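PDB 5JBD: inactive glucansucrase from Lactobacillus reuteri, which is a glycoside hydrolase family 70 protein with a TIM-barrel fold, which also carries a calcium ion in this model. Local coordinates for residues 90-102 with 111-123. Sequence-based numbering, arbitrary orientation.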
# COMPACT_ATOMS: atom_id res chain seq x y z
N LYS A 90 15.47 17.08 36.06
CA LYS A 90 15.41 18.47 36.57
C LYS A 90 15.21 19.47 35.42
O LYS A 90 14.46 20.45 35.56
CB LYS A 90 16.69 18.82 37.33
CG LYS A 90 16.71 18.44 38.80
CD LYS A 90 17.99 18.90 39.46
CE LYS A 90 18.57 17.89 40.50
NZ LYS A 90 17.57 17.31 41.44
N ASP A 91 15.88 19.21 34.31
CA ASP A 91 15.77 20.02 33.09
C ASP A 91 14.30 20.20 32.68
O ASP A 91 13.82 21.32 32.54
CB ASP A 91 16.60 19.36 31.96
CG ASP A 91 16.59 20.16 30.65
OD1 ASP A 91 16.39 21.39 30.66
OD2 ASP A 91 16.80 19.52 29.60
N VAL A 92 13.60 19.08 32.54
CA VAL A 92 12.20 19.06 32.07
C VAL A 92 11.26 19.63 33.14
O VAL A 92 10.28 20.30 32.80
CB VAL A 92 11.78 17.64 31.60
CG1 VAL A 92 10.30 17.60 31.19
CG2 VAL A 92 12.66 17.19 30.43
N GLN A 93 11.56 19.40 34.41
CA GLN A 93 10.82 20.00 35.51
C GLN A 93 10.85 21.52 35.41
O GLN A 93 9.81 22.18 35.50
CB GLN A 93 11.39 19.53 36.86
CG GLN A 93 10.67 20.08 38.10
CD GLN A 93 11.31 19.64 39.40
OE1 GLN A 93 12.45 19.20 39.42
NE2 GLN A 93 10.59 19.78 40.51
N ALA A 94 12.05 22.07 35.22
CA ALA A 94 12.21 23.52 35.09
C ALA A 94 11.49 24.01 33.83
O ALA A 94 10.84 25.06 33.88
CB ALA A 94 13.68 23.92 35.08
N GLN A 95 11.54 23.24 32.75
CA GLN A 95 10.77 23.57 31.53
C GLN A 95 9.27 23.58 31.76
O GLN A 95 8.57 24.48 31.28
CB GLN A 95 11.06 22.61 30.39
CG GLN A 95 12.43 22.72 29.73
CD GLN A 95 12.61 21.66 28.66
OE1 GLN A 95 11.81 21.58 27.73
NE2 GLN A 95 13.62 20.82 28.81
N PHE A 96 8.76 22.60 32.51
CA PHE A 96 7.34 22.55 32.85
C PHE A 96 6.90 23.80 33.59
O PHE A 96 5.89 24.41 33.25
CB PHE A 96 7.03 21.31 33.69
CG PHE A 96 5.59 21.21 34.11
CD1 PHE A 96 4.64 20.69 33.23
CD2 PHE A 96 5.19 21.61 35.37
CE1 PHE A 96 3.31 20.59 33.61
CE2 PHE A 96 3.85 21.52 35.75
CZ PHE A 96 2.92 21.01 34.87
N ILE A 97 7.68 24.19 34.60
CA ILE A 97 7.39 25.38 35.41
C ILE A 97 7.36 26.64 34.55
O ILE A 97 6.38 27.40 34.58
CB ILE A 97 8.38 25.51 36.61
CG1 ILE A 97 8.16 24.35 37.60
CG2 ILE A 97 8.21 26.84 37.34
CD1 ILE A 97 9.30 24.11 38.57
N LYS A 98 8.43 26.84 33.78
CA LYS A 98 8.53 27.95 32.81
C LYS A 98 7.37 28.00 31.82
O LYS A 98 6.78 29.06 31.63
CB LYS A 98 9.83 27.83 31.99
CG LYS A 98 11.10 28.27 32.72
CD LYS A 98 12.28 28.47 31.74
CE LYS A 98 12.35 29.74 30.91
NZ LYS A 98 13.75 30.13 30.55
N TYR A 99 7.08 26.87 31.20
CA TYR A 99 6.01 26.78 30.20
C TYR A 99 4.65 27.16 30.80
O TYR A 99 3.94 28.03 30.25
CB TYR A 99 5.96 25.38 29.56
CG TYR A 99 4.94 25.30 28.44
CD1 TYR A 99 3.60 25.02 28.70
CD2 TYR A 99 5.30 25.57 27.13
CE1 TYR A 99 2.65 24.99 27.70
CE2 TYR A 99 4.36 25.51 26.10
CZ TYR A 99 3.04 25.24 26.39
OH TYR A 99 2.09 25.19 25.40
N PHE A 100 4.29 26.55 31.93
CA PHE A 100 3.00 26.84 32.55
C PHE A 100 2.86 28.29 33.01
O PHE A 100 1.85 28.93 32.72
CB PHE A 100 2.66 25.84 33.65
CG PHE A 100 1.89 24.66 33.13
CD1 PHE A 100 2.48 23.81 32.21
CD2 PHE A 100 0.57 24.45 33.49
CE1 PHE A 100 1.77 22.74 31.69
CE2 PHE A 100 -0.14 23.38 32.96
CZ PHE A 100 0.46 22.52 32.06
N VAL A 101 3.89 28.83 33.66
CA VAL A 101 3.83 30.23 34.12
C VAL A 101 3.67 31.18 32.91
O VAL A 101 2.97 32.20 33.03
CB VAL A 101 5.04 30.58 35.02
CG1 VAL A 101 5.13 32.08 35.29
CG2 VAL A 101 4.96 29.83 36.35
N ASN A 102 4.24 30.83 31.76
CA ASN A 102 4.10 31.62 30.52
C ASN A 102 2.85 31.34 29.67
O ASN A 102 2.64 32.01 28.66
CB ASN A 102 5.36 31.49 29.65
CG ASN A 102 6.46 32.46 30.06
OD1 ASN A 102 6.42 33.64 29.70
ND2 ASN A 102 7.43 31.97 30.83
N GLY A 111 4.81 33.21 44.18
CA GLY A 111 6.20 33.29 43.71
C GLY A 111 6.44 32.88 42.27
O GLY A 111 7.56 32.50 41.91
N LEU A 112 5.40 32.98 41.44
CA LEU A 112 5.42 32.47 40.06
C LEU A 112 5.01 33.56 39.08
O LEU A 112 3.83 33.71 38.76
CB LEU A 112 4.49 31.26 39.93
CG LEU A 112 4.90 30.03 40.74
CD1 LEU A 112 3.76 29.03 40.83
CD2 LEU A 112 6.16 29.38 40.16
N THR A 113 5.99 34.33 38.64
CA THR A 113 5.82 35.33 37.59
C THR A 113 6.77 35.00 36.45
O THR A 113 7.66 34.16 36.60
CB THR A 113 6.12 36.76 38.08
OG1 THR A 113 7.50 36.89 38.46
CG2 THR A 113 5.23 37.12 39.27
N LYS A 114 6.59 35.67 35.32
CA LYS A 114 7.47 35.45 34.16
C LYS A 114 8.93 35.74 34.49
O LYS A 114 9.83 35.02 34.05
CB LYS A 114 6.99 36.26 32.96
CG LYS A 114 5.68 35.73 32.41
CD LYS A 114 5.12 36.56 31.27
CE LYS A 114 3.68 36.16 31.00
NZ LYS A 114 3.15 36.70 29.72
N ASP A 115 9.17 36.75 35.31
CA ASP A 115 10.54 37.04 35.74
C ASP A 115 11.11 36.08 36.78
O ASP A 115 12.29 35.77 36.69
CB ASP A 115 10.66 38.47 36.20
CG ASP A 115 10.59 39.40 35.04
OD1 ASP A 115 11.62 39.56 34.35
OD2 ASP A 115 9.49 39.91 34.79
N THR A 116 10.30 35.60 37.73
CA THR A 116 10.82 34.64 38.71
C THR A 116 11.20 33.28 38.08
O THR A 116 12.05 32.58 38.61
CB THR A 116 9.88 34.38 39.91
OG1 THR A 116 8.71 33.66 39.49
CG2 THR A 116 9.50 35.70 40.62
N VAL A 117 10.57 32.94 36.95
CA VAL A 117 10.89 31.70 36.21
C VAL A 117 11.81 31.91 35.00
O VAL A 117 12.21 30.94 34.38
CB VAL A 117 9.61 30.96 35.73
CG1 VAL A 117 8.64 30.75 36.89
CG2 VAL A 117 8.92 31.68 34.56
N ALA A 118 12.16 33.16 34.68
CA ALA A 118 12.94 33.48 33.47
C ALA A 118 14.25 32.70 33.34
O ALA A 118 14.59 32.25 32.24
CB ALA A 118 13.24 34.97 33.42
N ASN A 119 14.96 32.52 34.46
CA ASN A 119 16.32 31.96 34.47
C ASN A 119 16.43 30.56 35.09
O ASN A 119 17.54 30.02 35.19
CB ASN A 119 17.28 32.91 35.23
CG ASN A 119 17.41 34.29 34.61
OD1 ASN A 119 17.40 34.47 33.38
ND2 ASN A 119 17.56 35.29 35.47
N ILE A 120 15.32 29.95 35.54
CA ILE A 120 15.39 28.61 36.13
C ILE A 120 15.75 27.57 35.06
O ILE A 120 15.36 27.70 33.90
CB ILE A 120 14.10 28.17 36.90
CG1 ILE A 120 12.86 28.11 35.99
CG2 ILE A 120 13.87 29.06 38.11
CD1 ILE A 120 11.69 27.38 36.61
N ASN A 121 16.49 26.56 35.49
CA ASN A 121 16.94 25.49 34.60
C ASN A 121 17.40 24.29 35.40
O ASN A 121 17.28 24.26 36.63
CB ASN A 121 18.07 26.01 33.69
CG ASN A 121 19.19 26.68 34.47
OD1 ASN A 121 19.46 26.36 35.64
ND2 ASN A 121 19.87 27.62 33.82
N LYS A 122 17.91 23.28 34.69
CA LYS A 122 18.64 22.16 35.27
C LYS A 122 19.45 22.39 36.56
O LYS A 122 19.46 21.53 37.43
CB LYS A 122 19.64 21.65 34.24
CG LYS A 122 19.83 20.16 34.26
CD LYS A 122 21.08 19.74 33.52
CE LYS A 122 20.98 19.93 32.03
NZ LYS A 122 22.28 19.72 31.35
N ASP A 123 20.16 23.52 36.63
CA ASP A 123 21.07 23.81 37.74
C ASP A 123 20.44 24.52 38.93
O ASP A 123 21.12 24.72 39.93
CB ASP A 123 22.27 24.62 37.24
CG ASP A 123 23.14 23.84 36.28
OD1 ASP A 123 23.37 22.64 36.53
OD2 ASP A 123 23.59 24.43 35.28
O HOH W 1 1.04 34.57 28.82
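Lys98 lies across the segment 111-123 and shows how a lysine can run its stem over the carbonyl oxygens of a turn, here that of residues 117-120, before its tip bonds one of them. From CB, the chain leaves with CG opposite the carbonyl carbon (chi1 -77°), which lays CG 3.3 Å from Val117 O and 3.7 Å from Ile120 CG1, the side chains of Lys98 and Ile120 running past each other in opposite directions. CD touches both Val117 O and Ile120 O. A bend at chi3 (79°) then turns CE toward Ala118 O, and NZ donates to that oxygen at 2.8 Å, from above the carbonyl plane.

Beside this stem, the inner face of helix 90-101 makes the apolar part of the seam. Ile120 CD1 sits 3.6 Å from Ile97 CG2, the side chains crossing at about a right angle, while Val101 and Val117 meet tip to tip, and Leu112 CB packs on Val101 CG2. Ala94 CB rests against the backbone of Asn121. On the far side of the helix, Phe96 and Phe100 face helices 126-147 and 151-162.

At the C-terminal end, Asn102 ND2 bonds back to Lys98 O, 3.1 Å away, which lies nearly in the amide plane of Asn102. A water joins Asn102 O to Lys114 NZ. Thus a short helix, started by the Thr113/Thr116 capping box, and its following loop are held mainly by apolar fit, the Lys98 bond fixing the Ala118 carbonyl beside it.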